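Local atomic coordinates of extracellular solute-binding protein family 1 (Pseudothermotoga lettingae, PDB entry 5CI5), a protein that binds the sugar alpha-D-tagatopyranose and probably delivers it, as the extracellular solute-binding component, to an ABC transporter for import. Residues 92-97 and 123-128; 194-199 and 384-389; 205-210 and 215-220; 210-215 and 370-375; 376-381 and 409-414. One frame throughout, in Å; residues are numbered along the deposited sequence.

Contact 1: residues 92-97 and 123-128; sequences TFAEKG and VTYKKI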
# COMPACT_ATOMS: atom_id res chain seq x y z
N THR A 92 4.83 0.27 15.63
CA THR A 92 4.45 1.49 16.34
C THR A 92 3.50 1.15 17.51
O THR A 92 3.71 1.58 18.66
CB THR A 92 3.78 2.49 15.40
OG1 THR A 92 4.70 2.82 14.36
CG2 THR A 92 3.36 3.74 16.11
N PHE A 93 2.45 0.38 17.22
CA PHE A 93 1.46 0.09 18.26
C PHE A 93 2.00 -0.88 19.31
O PHE A 93 1.71 -0.75 20.50
CB PHE A 93 0.17 -0.51 17.67
CG PHE A 93 -0.51 0.35 16.63
CD1 PHE A 93 -0.35 1.73 16.58
CD2 PHE A 93 -1.33 -0.25 15.69
CE1 PHE A 93 -0.99 2.48 15.59
CE2 PHE A 93 -1.98 0.49 14.72
CZ PHE A 93 -1.81 1.86 14.69
N ALA A 94 2.81 -1.86 18.86
CA ALA A 94 3.33 -2.90 19.76
C ALA A 94 4.28 -2.30 20.79
O ALA A 94 4.33 -2.74 21.93
CB ALA A 94 4.05 -3.99 18.94
N GLU A 95 5.03 -1.29 20.37
CA GLU A 95 6.02 -0.64 21.23
C GLU A 95 5.35 0.01 22.43
O GLU A 95 5.94 0.11 23.52
CB GLU A 95 6.82 0.39 20.43
CG GLU A 95 8.01 0.98 21.22
CD GLU A 95 7.65 2.13 22.13
OE1 GLU A 95 6.69 2.86 21.84
OE2 GLU A 95 8.32 2.29 23.19
N LYS A 96 4.10 0.42 22.25
CA LYS A 96 3.35 1.09 23.29
C LYS A 96 2.59 0.12 24.21
O LYS A 96 2.00 0.55 25.20
CB LYS A 96 2.33 2.06 22.68
CG LYS A 96 3.01 3.21 21.94
CD LYS A 96 2.05 4.16 21.34
CE LYS A 96 2.78 5.41 20.85
NZ LYS A 96 3.33 6.19 22.01
N GLY A 97 2.62 -1.17 23.89
CA GLY A 97 1.84 -2.15 24.63
C GLY A 97 0.37 -2.22 24.21
O GLY A 97 -0.45 -2.75 24.93
N VAL A 123 5.47 -7.15 10.90
CA VAL A 123 4.54 -7.22 12.03
C VAL A 123 5.25 -7.68 13.31
O VAL A 123 4.58 -8.12 14.27
CB VAL A 123 3.35 -8.17 11.74
CG1 VAL A 123 2.47 -7.62 10.62
CG2 VAL A 123 3.82 -9.60 11.40
N THR A 124 6.58 -7.53 13.33
CA THR A 124 7.41 -7.98 14.43
C THR A 124 7.99 -6.80 15.22
O THR A 124 8.43 -5.79 14.65
CB THR A 124 8.55 -8.90 13.91
OG1 THR A 124 7.99 -10.08 13.33
CG2 THR A 124 9.49 -9.32 15.03
N TYR A 125 7.92 -6.93 16.54
CA TYR A 125 8.54 -5.97 17.46
C TYR A 125 9.35 -6.79 18.47
O TYR A 125 8.80 -7.65 19.15
CB TYR A 125 7.47 -5.09 18.15
CG TYR A 125 8.03 -4.23 19.24
CD1 TYR A 125 8.78 -3.10 18.93
CD2 TYR A 125 7.83 -4.55 20.60
CE1 TYR A 125 9.33 -2.30 19.94
CE2 TYR A 125 8.38 -3.76 21.61
CZ TYR A 125 9.15 -2.64 21.27
OH TYR A 125 9.72 -1.81 22.21
N LYS A 126 10.65 -6.54 18.55
CA LYS A 126 11.54 -7.28 19.47
C LYS A 126 11.33 -8.80 19.40
O LYS A 126 11.20 -9.51 20.41
CB LYS A 126 11.37 -6.79 20.91
CG LYS A 126 11.56 -5.30 21.09
CD LYS A 126 12.87 -4.78 20.55
CE LYS A 126 13.09 -3.30 20.84
NZ LYS A 126 14.33 -2.80 20.15
N LYS A 127 11.30 -9.28 18.16
CA LYS A 127 11.22 -10.71 17.81
C LYS A 127 9.90 -11.35 18.19
O LYS A 127 9.78 -12.56 18.21
CB LYS A 127 12.40 -11.47 18.43
CG LYS A 127 13.73 -10.87 18.06
CD LYS A 127 13.98 -10.95 16.57
CE LYS A 127 15.35 -10.36 16.23
NZ LYS A 127 15.70 -10.58 14.81
N ILE A 128 8.90 -10.53 18.46
CA ILE A 128 7.57 -11.04 18.75
C ILE A 128 6.61 -10.58 17.65
O ILE A 128 6.63 -9.42 17.27
CB ILE A 128 7.10 -10.58 20.12
CG1 ILE A 128 8.03 -11.17 21.20
CG2 ILE A 128 5.67 -11.03 20.39
CD1 ILE A 128 8.00 -10.44 22.43
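The backbones come nearest at Ala94 and Tyr125, whose CA atoms are 6.5 Å apart, the first in helix 89-95 and the second at the head of a type I' turn closed by Tyr125 and Ile128. No hydrogen bond crosses between them; the Tyr125 side chain carries the contact. Its CG stands anti to the backbone N (chi1 172°), which lays the ring along the helix with one face over the CA of Glu95. That CA is 3.9 Å from the ring centroid and 19° off the normal, a CH-pi contact. Nearer the backbone, CB of Ala94 packs on CB of Tyr125 at 3.7 Å. At the far end CG of Glu95 comes to 3.4 Å from the Tyr125 OH, and the chain then bends away at its second torsion, leaving carboxylate and ring planes 79° apart. Over the opposite ring face lies CG of Lys126, so the ring lies between the helix backbone and the Lys126 methylene. Were the ring lost to an alanine, CA and CG of Glu95 would probably be left without their aromatic cover and a gap would open beside the helix. The contact sets a tight beta hairpin, strands 124-125 and 128-138, against a helix C-terminus closed by a Schellman motif at Gly97.

Contact 2: residues 194-199 and 384-389; sequences LGYMMF and QTMVQR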
# COMPACT_ATOMS: atom_id res chain seq x y z
N LEU A 194 5.03 6.85 -0.36
CA LEU A 194 5.28 5.68 -1.17
C LEU A 194 5.75 6.07 -2.56
O LEU A 194 6.65 5.43 -3.11
CB LEU A 194 4.03 4.79 -1.23
CG LEU A 194 3.67 4.08 0.07
CD1 LEU A 194 2.22 3.64 0.04
CD2 LEU A 194 4.59 2.91 0.31
N GLY A 195 5.15 7.11 -3.12
CA GLY A 195 5.57 7.62 -4.43
C GLY A 195 7.02 8.07 -4.39
O GLY A 195 7.84 7.69 -5.22
N TYR A 196 7.36 8.90 -3.41
CA TYR A 196 8.72 9.33 -3.30
C TYR A 196 9.69 8.14 -3.12
O TYR A 196 10.75 8.09 -3.76
CB TYR A 196 8.89 10.33 -2.15
CG TYR A 196 10.34 10.71 -2.00
CD1 TYR A 196 10.99 11.45 -2.99
CD2 TYR A 196 11.07 10.29 -0.91
CE1 TYR A 196 12.34 11.75 -2.89
CE2 TYR A 196 12.41 10.60 -0.80
CZ TYR A 196 13.02 11.33 -1.79
OH TYR A 196 14.38 11.62 -1.67
N MSE A 197 9.33 7.19 -2.26
CA MSE A 197 10.16 6.00 -2.05
C MSE A 197 10.36 5.22 -3.34
O MSE A 197 11.48 4.76 -3.59
CB MSE A 197 9.55 5.07 -0.99
CG MSE A 197 9.70 5.60 0.41
SE MSE A 197 8.89 4.40 1.73
CE MSE A 197 10.13 2.88 1.52
N MSE A 198 9.31 5.05 -4.13
CA MSE A 198 9.46 4.37 -5.43
C MSE A 198 10.54 5.04 -6.28
O MSE A 198 11.39 4.35 -6.85
CB MSE A 198 8.12 4.33 -6.19
CG MSE A 198 7.12 3.42 -5.57
SE MSE A 198 7.56 1.55 -5.95
CE MSE A 198 7.04 1.52 -7.82
N PHE A 199 10.53 6.38 -6.34
CA PHE A 199 11.52 7.09 -7.14
C PHE A 199 12.92 7.11 -6.47
O PHE A 199 13.94 7.01 -7.16
CB PHE A 199 11.03 8.52 -7.41
CG PHE A 199 9.98 8.60 -8.51
CD1 PHE A 199 8.77 7.94 -8.40
CD2 PHE A 199 10.23 9.32 -9.66
CE1 PHE A 199 7.82 8.03 -9.42
CE2 PHE A 199 9.32 9.39 -10.68
CZ PHE A 199 8.11 8.73 -10.57
N GLN A 384 5.96 13.39 3.30
CA GLN A 384 4.77 14.01 2.73
C GLN A 384 4.94 15.54 2.66
O GLN A 384 4.67 16.17 1.63
CB GLN A 384 3.53 13.66 3.56
CG GLN A 384 3.16 12.17 3.49
CD GLN A 384 2.20 11.75 4.57
OE1 GLN A 384 2.30 10.64 5.13
NE2 GLN A 384 1.30 12.64 4.93
N THR A 385 5.37 16.13 3.77
CA THR A 385 5.54 17.57 3.85
C THR A 385 6.62 18.06 2.86
O THR A 385 6.43 19.06 2.16
CB THR A 385 5.89 17.98 5.29
OG1 THR A 385 4.78 17.67 6.15
CG2 THR A 385 6.22 19.49 5.38
N MSE A 386 7.71 17.33 2.78
CA MSE A 386 8.79 17.60 1.84
C MSE A 386 8.25 17.74 0.41
O MSE A 386 8.46 18.76 -0.28
CB MSE A 386 9.83 16.49 1.93
CG MSE A 386 11.00 16.66 1.02
SE MSE A 386 12.11 15.10 1.01
CE MSE A 386 10.89 13.88 0.13
N VAL A 387 7.51 16.72 -0.03
CA VAL A 387 6.98 16.72 -1.38
C VAL A 387 6.01 17.88 -1.57
O VAL A 387 6.07 18.60 -2.58
CB VAL A 387 6.30 15.38 -1.70
CG1 VAL A 387 5.56 15.44 -3.04
CG2 VAL A 387 7.33 14.27 -1.70
N GLN A 388 5.12 18.07 -0.60
CA GLN A 388 4.11 19.12 -0.75
C GLN A 388 4.72 20.50 -0.85
O GLN A 388 4.27 21.32 -1.66
CB GLN A 388 3.12 19.14 0.42
CG GLN A 388 2.07 18.13 0.38
CD GLN A 388 0.70 18.69 0.80
OE1 GLN A 388 0.60 19.59 1.66
NE2 GLN A 388 -0.34 18.19 0.17
N ARG A 389 5.75 20.77 -0.05
CA ARG A 389 6.32 22.11 0.01
C ARG A 389 7.00 22.43 -1.31
O ARG A 389 7.02 23.57 -1.75
CB ARG A 389 7.28 22.23 1.20
CG ARG A 389 6.57 22.21 2.57
CD ARG A 389 6.53 23.59 3.23
NE ARG A 389 7.55 23.74 4.25
CZ ARG A 389 7.99 24.91 4.69
NH1 ARG A 389 7.50 26.05 4.20
NH2 ARG A 389 8.92 24.95 5.63
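Tyr196 and the selenomethionine at Met386 meet through an aromatic face and a methyl group. The CE methyl of Met386 sits 3.6 Å from the Tyr196 ring centroid and only 6° off the normal, so it points squarely at the middle of the face. Its distances to the six ring carbons accordingly vary little, Met386 CE being 3.7 Å from Tyr196 CE2 and 4.0 Å from Tyr196 CD1. This is a CH-pi contact, and the selenium behind it, 5.0 Å from the same centroid, makes the pair Met-aromatic. The Met386 chain runs extended until its last torsion, where a bend (chi3 68°) turns CE onto the ring; the two side chains cross at about a right angle.

Apolar packing adds a looser touch, with CB of Tyr196 lying 4.3 Å from CG2 of Val387. These residues also mark the nearest approach of the backbones, their CA atoms being 7.8 Å apart.

Polar bonds play no part between the two segments. The Tyr196 hydroxyl is hydrogen-bonded to the carbonyl O of Gly222, while its side chain also touches Ala225 and Leu226 of helix 220-234 and Ile401 of helix 397-413. The chemistry therefore implies a buried join of helices 190-202 and 376-391 that rests on shape and dispersion, with the tyrosine hydroxyl satisfied by a third helix.

Contact 3: residues 205-210 and 215-220; sequences GKLLTD and AAFDSP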
# COMPACT_ATOMS: atom_id res chain seq x y z
N GLY A 205 18.87 5.23 -4.21
CA GLY A 205 18.91 5.73 -2.85
C GLY A 205 18.20 4.82 -1.86
O GLY A 205 17.74 3.73 -2.22
N LYS A 206 18.11 5.28 -0.62
CA LYS A 206 17.49 4.53 0.46
C LYS A 206 16.86 5.53 1.41
O LYS A 206 17.31 6.69 1.48
CB LYS A 206 18.50 3.69 1.24
CG LYS A 206 19.33 2.72 0.42
CD LYS A 206 20.38 2.00 1.30
CE LYS A 206 21.10 2.96 2.27
NZ LYS A 206 22.30 2.36 2.92
N LEU A 207 15.84 5.09 2.16
CA LEU A 207 15.15 6.00 3.07
C LEU A 207 15.96 6.27 4.34
O LEU A 207 16.35 7.42 4.62
CB LEU A 207 13.77 5.44 3.42
CG LEU A 207 12.88 6.39 4.24
CD1 LEU A 207 12.38 7.56 3.42
CD2 LEU A 207 11.71 5.62 4.83
N LEU A 208 16.22 5.21 5.10
CA LEU A 208 17.12 5.26 6.25
C LEU A 208 18.35 4.41 6.02
O LEU A 208 18.39 3.56 5.12
CB LEU A 208 16.40 4.78 7.51
CG LEU A 208 15.04 5.36 7.89
CD1 LEU A 208 14.58 4.76 9.25
CD2 LEU A 208 15.08 6.88 7.97
N THR A 209 19.36 4.63 6.86
CA THR A 209 20.50 3.75 6.89
C THR A 209 20.04 2.34 7.29
O THR A 209 18.96 2.16 7.84
CB THR A 209 21.60 4.28 7.85
OG1 THR A 209 21.07 4.42 9.18
CG2 THR A 209 22.10 5.64 7.37
N ASP A 210 20.87 1.34 6.97
CA ASP A 210 20.49 -0.05 7.18
C ASP A 210 20.15 -0.38 8.63
O ASP A 210 19.32 -1.25 8.86
CB ASP A 210 21.61 -0.97 6.70
CG ASP A 210 21.74 -0.98 5.19
OD1 ASP A 210 20.83 -0.45 4.51
OD2 ASP A 210 22.74 -1.53 4.69
N ALA A 215 18.62 9.17 8.73
CA ALA A 215 18.11 9.38 7.38
C ALA A 215 19.20 9.15 6.35
O ALA A 215 20.38 9.49 6.57
CB ALA A 215 17.53 10.78 7.23
N ALA A 216 18.82 8.59 5.22
CA ALA A 216 19.76 8.31 4.14
C ALA A 216 19.33 8.99 2.84
O ALA A 216 20.09 9.02 1.88
CB ALA A 216 19.90 6.81 3.94
N PHE A 217 18.12 9.53 2.79
CA PHE A 217 17.59 10.05 1.53
C PHE A 217 18.11 11.44 1.15
O PHE A 217 17.90 11.86 0.02
CB PHE A 217 16.04 10.10 1.53
CG PHE A 217 15.43 10.97 2.63
CD1 PHE A 217 15.19 12.31 2.41
CD2 PHE A 217 15.07 10.43 3.86
CE1 PHE A 217 14.61 13.09 3.40
CE2 PHE A 217 14.51 11.22 4.84
CZ PHE A 217 14.28 12.55 4.61
N ASP A 218 18.77 12.16 2.06
CA ASP A 218 19.37 13.46 1.71
C ASP A 218 20.73 13.21 1.05
O ASP A 218 21.80 13.41 1.65
CB ASP A 218 19.52 14.39 2.93
CG ASP A 218 19.93 15.84 2.54
OD1 ASP A 218 19.94 16.18 1.34
OD2 ASP A 218 20.25 16.66 3.44
N SER A 219 20.64 12.73 -0.19
CA SER A 219 21.75 12.24 -0.98
C SER A 219 21.56 12.77 -2.39
O SER A 219 20.49 13.25 -2.75
CB SER A 219 21.75 10.73 -1.00
OG SER A 219 20.58 10.27 -1.72
N PRO A 220 22.60 12.66 -3.23
CA PRO A 220 22.38 13.07 -4.63
C PRO A 220 21.25 12.27 -5.30
O PRO A 220 20.42 12.86 -6.04
CB PRO A 220 23.74 12.79 -5.28
CG PRO A 220 24.70 13.01 -4.14
CD PRO A 220 24.02 12.42 -2.94
O HOH W 1 19.87 7.83 -0.58
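The loop between helices 190-202 and 220-234 folds back on itself here, held by a single beta bridge between Leu208 and Ala215, whose CA atoms are 4.4 Å apart. The carbonyl O of Leu207 is the hub: it accepts from Ala216 N at 2.8 Å, with an N-H...O angle of 160°, the donor lying 35° out of the carbonyl plane. A second, weak bond reaches the same oxygen from Phe217 N. The oxygen also lies near the plane of the Phe217 ring, at its edge, 3.4 Å from CD2.

On the side facing helix 376-391, the side chains of Leu207 and Phe217 run side by side in the same direction, with CD1 of Leu207 4.0 Å from CD2 of Phe217. Phe217 places its CG between its own backbone N and carbonyl carbon (chi1 60°), and this turns the ring alongside the leucine. Both reach Ile383 of that helix. CB of Ala216 points toward the 205-210 arm and lies 3.5 Å from C of Leu208. CD2 of Leu208 lies 4.0 Å from CA of Ala215.

A water links the two arms further along, accepting from Lys206 N, donating to Ala216 O at 2.7 Å and hydrogen-bonding Ser219 OG. Ser219 is the N-cap of the helix that follows, its OG also accepting from Gly222 N. Backbone amides, the carbonyls of Leu207 and Ala216 and a three-way water thus supply the polar linkage of the fold-back, while its leucines and phenylalanine give it an apolar side toward helix 376-391.

Contact 4: residues 210-215 and 370-375; sequences DDYSKA and RPPIPQ. With T6T (alpha-D-tagatopyranose), chain C.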
# COMPACT_ATOMS: atom_id res chain seq x y z
N ASP A 210 20.87 1.34 6.97
CA ASP A 210 20.49 -0.05 7.18
C ASP A 210 20.15 -0.38 8.63
O ASP A 210 19.32 -1.25 8.86
CB ASP A 210 21.61 -0.97 6.70
CG ASP A 210 21.74 -0.98 5.19
OD1 ASP A 210 20.83 -0.45 4.51
OD2 ASP A 210 22.74 -1.53 4.69
N ASP A 211 20.77 0.32 9.58
CA ASP A 211 20.50 0.07 10.99
C ASP A 211 19.40 1.01 11.54
O ASP A 211 19.20 1.08 12.76
CB ASP A 211 21.79 0.21 11.84
CG ASP A 211 22.33 1.64 11.92
OD1 ASP A 211 21.73 2.60 11.39
OD2 ASP A 211 23.40 1.82 12.56
N TYR A 212 18.71 1.72 10.64
CA TYR A 212 17.60 2.63 11.00
C TYR A 212 17.95 3.82 11.88
O TYR A 212 17.05 4.46 12.41
CB TYR A 212 16.50 1.89 11.74
CG TYR A 212 16.11 0.60 11.13
CD1 TYR A 212 15.77 0.51 9.79
CD2 TYR A 212 16.06 -0.55 11.91
CE1 TYR A 212 15.40 -0.68 9.23
CE2 TYR A 212 15.69 -1.75 11.35
CZ TYR A 212 15.36 -1.81 10.02
OH TYR A 212 15.00 -3.01 9.47
N SER A 213 19.23 4.10 12.07
CA SER A 213 19.62 5.13 13.02
C SER A 213 19.53 6.55 12.47
O SER A 213 19.44 7.52 13.24
CB SER A 213 21.04 4.86 13.51
OG SER A 213 22.01 5.05 12.50
N LYS A 214 19.50 6.67 11.14
CA LYS A 214 19.79 7.91 10.46
C LYS A 214 19.03 7.98 9.13
O LYS A 214 18.84 6.95 8.48
CB LYS A 214 21.31 8.02 10.23
CG LYS A 214 21.82 9.22 9.47
CD LYS A 214 23.35 9.22 9.41
CE LYS A 214 23.91 10.14 8.33
NZ LYS A 214 23.48 9.72 6.95
N ALA A 215 18.62 9.17 8.73
CA ALA A 215 18.11 9.38 7.38
C ALA A 215 19.20 9.15 6.35
O ALA A 215 20.38 9.49 6.57
CB ALA A 215 17.53 10.78 7.23
N ARG A 370 9.23 -0.39 4.01
CA ARG A 370 9.28 0.70 4.97
C ARG A 370 9.89 0.16 6.26
O ARG A 370 9.69 -1.00 6.62
CB ARG A 370 7.88 1.27 5.22
CG ARG A 370 7.36 2.08 4.05
CD ARG A 370 5.82 2.23 4.04
NE ARG A 370 5.16 1.06 3.50
CZ ARG A 370 3.85 0.99 3.30
NH1 ARG A 370 3.06 2.02 3.60
NH2 ARG A 370 3.32 -0.10 2.79
N PRO A 371 10.67 0.98 6.95
CA PRO A 371 11.38 0.46 8.13
C PRO A 371 10.43 0.04 9.26
O PRO A 371 9.56 0.84 9.63
CB PRO A 371 12.27 1.63 8.55
CG PRO A 371 11.66 2.82 7.97
CD PRO A 371 10.97 2.39 6.71
N PRO A 372 10.59 -1.19 9.79
CA PRO A 372 9.65 -1.73 10.80
C PRO A 372 9.99 -1.19 12.19
O PRO A 372 10.39 -1.93 13.11
CB PRO A 372 9.86 -3.25 10.69
CG PRO A 372 11.29 -3.36 10.31
CD PRO A 372 11.53 -2.23 9.34
N ILE A 373 9.82 0.12 12.34
CA ILE A 373 10.20 0.82 13.57
C ILE A 373 9.09 1.73 14.00
O ILE A 373 8.29 2.22 13.18
CB ILE A 373 11.53 1.62 13.38
CG1 ILE A 373 11.32 2.76 12.37
CG2 ILE A 373 12.64 0.66 12.94
CD1 ILE A 373 12.56 3.63 12.13
N PRO A 374 9.02 2.00 15.31
CA PRO A 374 7.91 2.77 15.85
C PRO A 374 7.91 4.21 15.39
O PRO A 374 6.89 4.89 15.52
CB PRO A 374 8.13 2.68 17.38
CG PRO A 374 9.20 1.72 17.60
CD PRO A 374 9.98 1.57 16.36
N GLN A 375 9.03 4.69 14.88
CA GLN A 375 9.14 6.05 14.40
C GLN A 375 8.58 6.25 12.98
O GLN A 375 8.51 7.39 12.51
CB GLN A 375 10.61 6.50 14.39
CG GLN A 375 11.21 6.61 15.78
CD GLN A 375 11.76 5.31 16.30
OE1 GLN A 375 11.70 4.26 15.66
NE2 GLN A 375 12.32 5.38 17.50
O3 T6T C . -0.11 -1.13 0.11
C3 T6T C . -1.16 -0.95 1.05
C4 T6T C . -0.61 -0.21 2.27
O4 T6T C . 0.53 -0.92 2.79
C5 T6T C . -0.23 1.19 1.84
O5 T6T C . 0.28 1.92 2.95
C6 T6T C . -1.43 1.90 1.23
O6 T6T C . -1.88 1.15 0.09
C2 T6T C . -2.27 -0.19 0.40
O2 T6T C . -3.40 -0.15 1.28
C1 T6T C . -2.71 -0.84 -0.93
O1 T6T C . -3.06 -2.17 -0.80
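Tyr212, the residue with the most surface buried here, lies with its ring against the run Pro371-Pro372-Ile373. CG2 of Ile373 comes over one ring face, 4.1 Å from the centroid and 25° off the normal, a CH-pi contact displaced toward the rim near CD2. The Asp210 carbonyl O lies over the opposite face. Tyr212 has CG anti to its carbonyl carbon (chi1 -46°), a turn that carries the ring out across the prolines. Its CD1 meets CB of Pro371 at 3.9 Å, and its OH end reaches CD of Pro372 at 3.6 Å. Ile373 in turn touches Leu208, Ile379 and Leu412.

Just before these prolines, Arg370 reaches into the sugar pocket, its chain bent at the third torsion. Its NH1 donates to O5 of the tagatose at 2.9 Å in a nearly straight bond, 173°, while NH2 donates to O4 at 2.9 Å, so the guanidinium spans two neighbouring hydroxyls. NH1 is also salt-bridged to Glu190, and NH2 bonds the carbonyl O of Leu298. A leucine in place of Arg370 would probably leave O4 and O5 of the sugar without these donors and Glu190 without its ion-pair mate.

The prolines lie in the loop that leads from helix 355-363 into helix 376-391, and the tyrosine loop, between helices 190-202 and 220-234, covers them beside Leu412 of helix 397-413.

Contact 5: residues 376-381 and 409-414; sequences YPQISE and NKILGA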
# COMPACT_ATOMS: atom_id res chain seq x y z
N TYR A 376 8.22 5.16 12.29
CA TYR A 376 7.98 5.28 10.86
C TYR A 376 6.83 6.28 10.54
O TYR A 376 6.97 7.12 9.65
CB TYR A 376 7.71 3.92 10.20
CG TYR A 376 7.34 4.18 8.76
CD1 TYR A 376 8.29 4.66 7.86
CD2 TYR A 376 6.02 4.10 8.32
CE1 TYR A 376 7.96 4.97 6.57
CE2 TYR A 376 5.69 4.42 7.02
CZ TYR A 376 6.66 4.86 6.16
OH TYR A 376 6.33 5.23 4.89
N PRO A 377 5.69 6.21 11.24
CA PRO A 377 4.64 7.16 10.83
C PRO A 377 5.05 8.64 10.89
O PRO A 377 4.71 9.40 9.97
CB PRO A 377 3.51 6.86 11.82
CG PRO A 377 3.66 5.38 12.05
CD PRO A 377 5.17 5.16 12.12
N GLN A 378 5.81 9.02 11.91
CA GLN A 378 6.35 10.38 11.98
C GLN A 378 7.30 10.69 10.83
O GLN A 378 7.34 11.83 10.34
CB GLN A 378 7.09 10.58 13.30
CG GLN A 378 6.21 10.65 14.50
CD GLN A 378 7.05 10.59 15.77
OE1 GLN A 378 7.23 9.52 16.36
NE2 GLN A 378 7.62 11.72 16.15
N ILE A 379 8.11 9.71 10.44
CA ILE A 379 9.04 9.85 9.32
C ILE A 379 8.25 10.08 8.01
O ILE A 379 8.58 10.97 7.23
CB ILE A 379 9.95 8.60 9.22
CG1 ILE A 379 10.91 8.58 10.42
CG2 ILE A 379 10.72 8.57 7.88
CD1 ILE A 379 11.70 7.30 10.56
N SER A 380 7.21 9.29 7.79
CA SER A 380 6.38 9.42 6.60
C SER A 380 5.76 10.82 6.52
O SER A 380 5.73 11.46 5.47
CB SER A 380 5.29 8.35 6.58
OG SER A 380 4.49 8.56 5.45
N GLU A 381 5.33 11.34 7.67
CA GLU A 381 4.83 12.70 7.71
C GLU A 381 5.86 13.72 7.18
O GLU A 381 5.49 14.66 6.49
CB GLU A 381 4.42 13.07 9.15
CG GLU A 381 4.21 14.57 9.39
CD GLU A 381 3.11 15.16 8.54
OE1 GLU A 381 2.31 14.38 8.00
OE2 GLU A 381 3.05 16.41 8.41
N ASN A 409 16.12 12.77 11.50
CA ASN A 409 17.19 12.41 12.43
C ASN A 409 16.84 12.78 13.87
O ASN A 409 17.22 12.06 14.79
CB ASN A 409 18.50 13.07 12.01
CG ASN A 409 19.12 12.41 10.80
OD1 ASN A 409 18.80 11.26 10.48
ND2 ASN A 409 20.02 13.12 10.13
N LYS A 410 16.10 13.87 14.06
CA LYS A 410 15.65 14.25 15.40
C LYS A 410 14.62 13.24 15.92
O LYS A 410 14.65 12.85 17.09
CB LYS A 410 15.09 15.67 15.39
CG LYS A 410 16.18 16.75 15.23
CD LYS A 410 15.63 18.16 14.93
CE LYS A 410 16.76 19.16 14.56
NZ LYS A 410 17.74 19.41 15.68
N ILE A 411 13.72 12.82 15.04
CA ILE A 411 12.74 11.81 15.39
C ILE A 411 13.43 10.53 15.84
O ILE A 411 13.01 9.91 16.82
CB ILE A 411 11.81 11.53 14.18
CG1 ILE A 411 10.84 12.70 13.97
CG2 ILE A 411 11.05 10.22 14.36
CD1 ILE A 411 10.18 12.73 12.57
N LEU A 412 14.49 10.14 15.14
CA LEU A 412 15.16 8.88 15.41
C LEU A 412 16.01 8.97 16.67
O LEU A 412 16.32 7.96 17.29
CB LEU A 412 16.02 8.46 14.23
CG LEU A 412 15.16 7.99 13.04
CD1 LEU A 412 16.02 7.91 11.79
CD2 LEU A 412 14.47 6.67 13.30
N GLY A 413 16.39 10.20 17.03
CA GLY A 413 17.26 10.43 18.17
C GLY A 413 16.48 10.79 19.42
O GLY A 413 17.05 10.96 20.50
N ALA A 414 15.16 10.91 19.26
CA ALA A 414 14.28 11.28 20.36
C ALA A 414 13.78 10.04 21.09
O ALA A 414 14.46 9.53 21.98
CB ALA A 414 13.11 12.09 19.83
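Gln378 opens the contact on an antiparallel helix pair: the short axes of 376-381 and 409-413 run at 168° to one another and approach to 9.9 Å, helix 397-413 returning beside helix 376-391 as an alpha-alpha hairpin. CB of Gln378 lies 3.8 Å from CD1 of Ile411, and the carbonyl O of Gln378 is 3.7 Å from that same methyl. Beyond CG the glutamine chain is extended, which carries its amide across the isoleucine, with NE2 4.0 Å from CG1 of Ile411. The polar end thus lies along an aliphatic branch, and no hydrogen bond joins the two segments.

Ile379 follows and stands at the closest backbone approach, its CA 7.4 Å from that of Ile411. Its CG1 meets CG2 of Ile411 at 4.3 Å, a loose touch. With CG1 anti to the carbonyl carbon (chi1 -69°) and CD1 continuing outward, the chain leads toward the partner helix although its CB is set to one side. Its tip passes to Leu412, and the two side chains cross at about a right angle.

Ser380 and Glu381, next in order, serve other neighbours: Ser380 OG is hydrogen-bonded to Glu190, Thr193 and Gln384, and Glu381 forms a salt bridge with Lys188. The segment therefore has an apolar side against the C-terminal helix and polar links to helix 190-202 and the residues just ahead of it. Where the hairpin interface reaches Leu412, methyl meets methyl, CD1 of Ile379 being 3.9 Å from CD2 of Leu412.

How the contacts relate
Contacts 2 to 5 gather round helices 376-391 and 397-413. Contact 1 comes first along the chain and lies farther from contacts 2 and 3 (centres about 26 and 24 Å) but touches contacts 4 and 5, its centre about 14 Å from that of contact 4, where Thr92 probably bonds the carbonyl O of Pro374. Contact 3 is nested in the loop closed by contact 2. Contacts 3 and 4 share Asp210 and Ala215, with centres about 10 Å apart, and contacts 4 and 5 are closer still, about 9 Å. Contacts 2 and 5 both use helix 376-391. The 205-220 loop thus packs both on the C-terminal helices and directly on the segment bearing Arg370, which reaches the sugar.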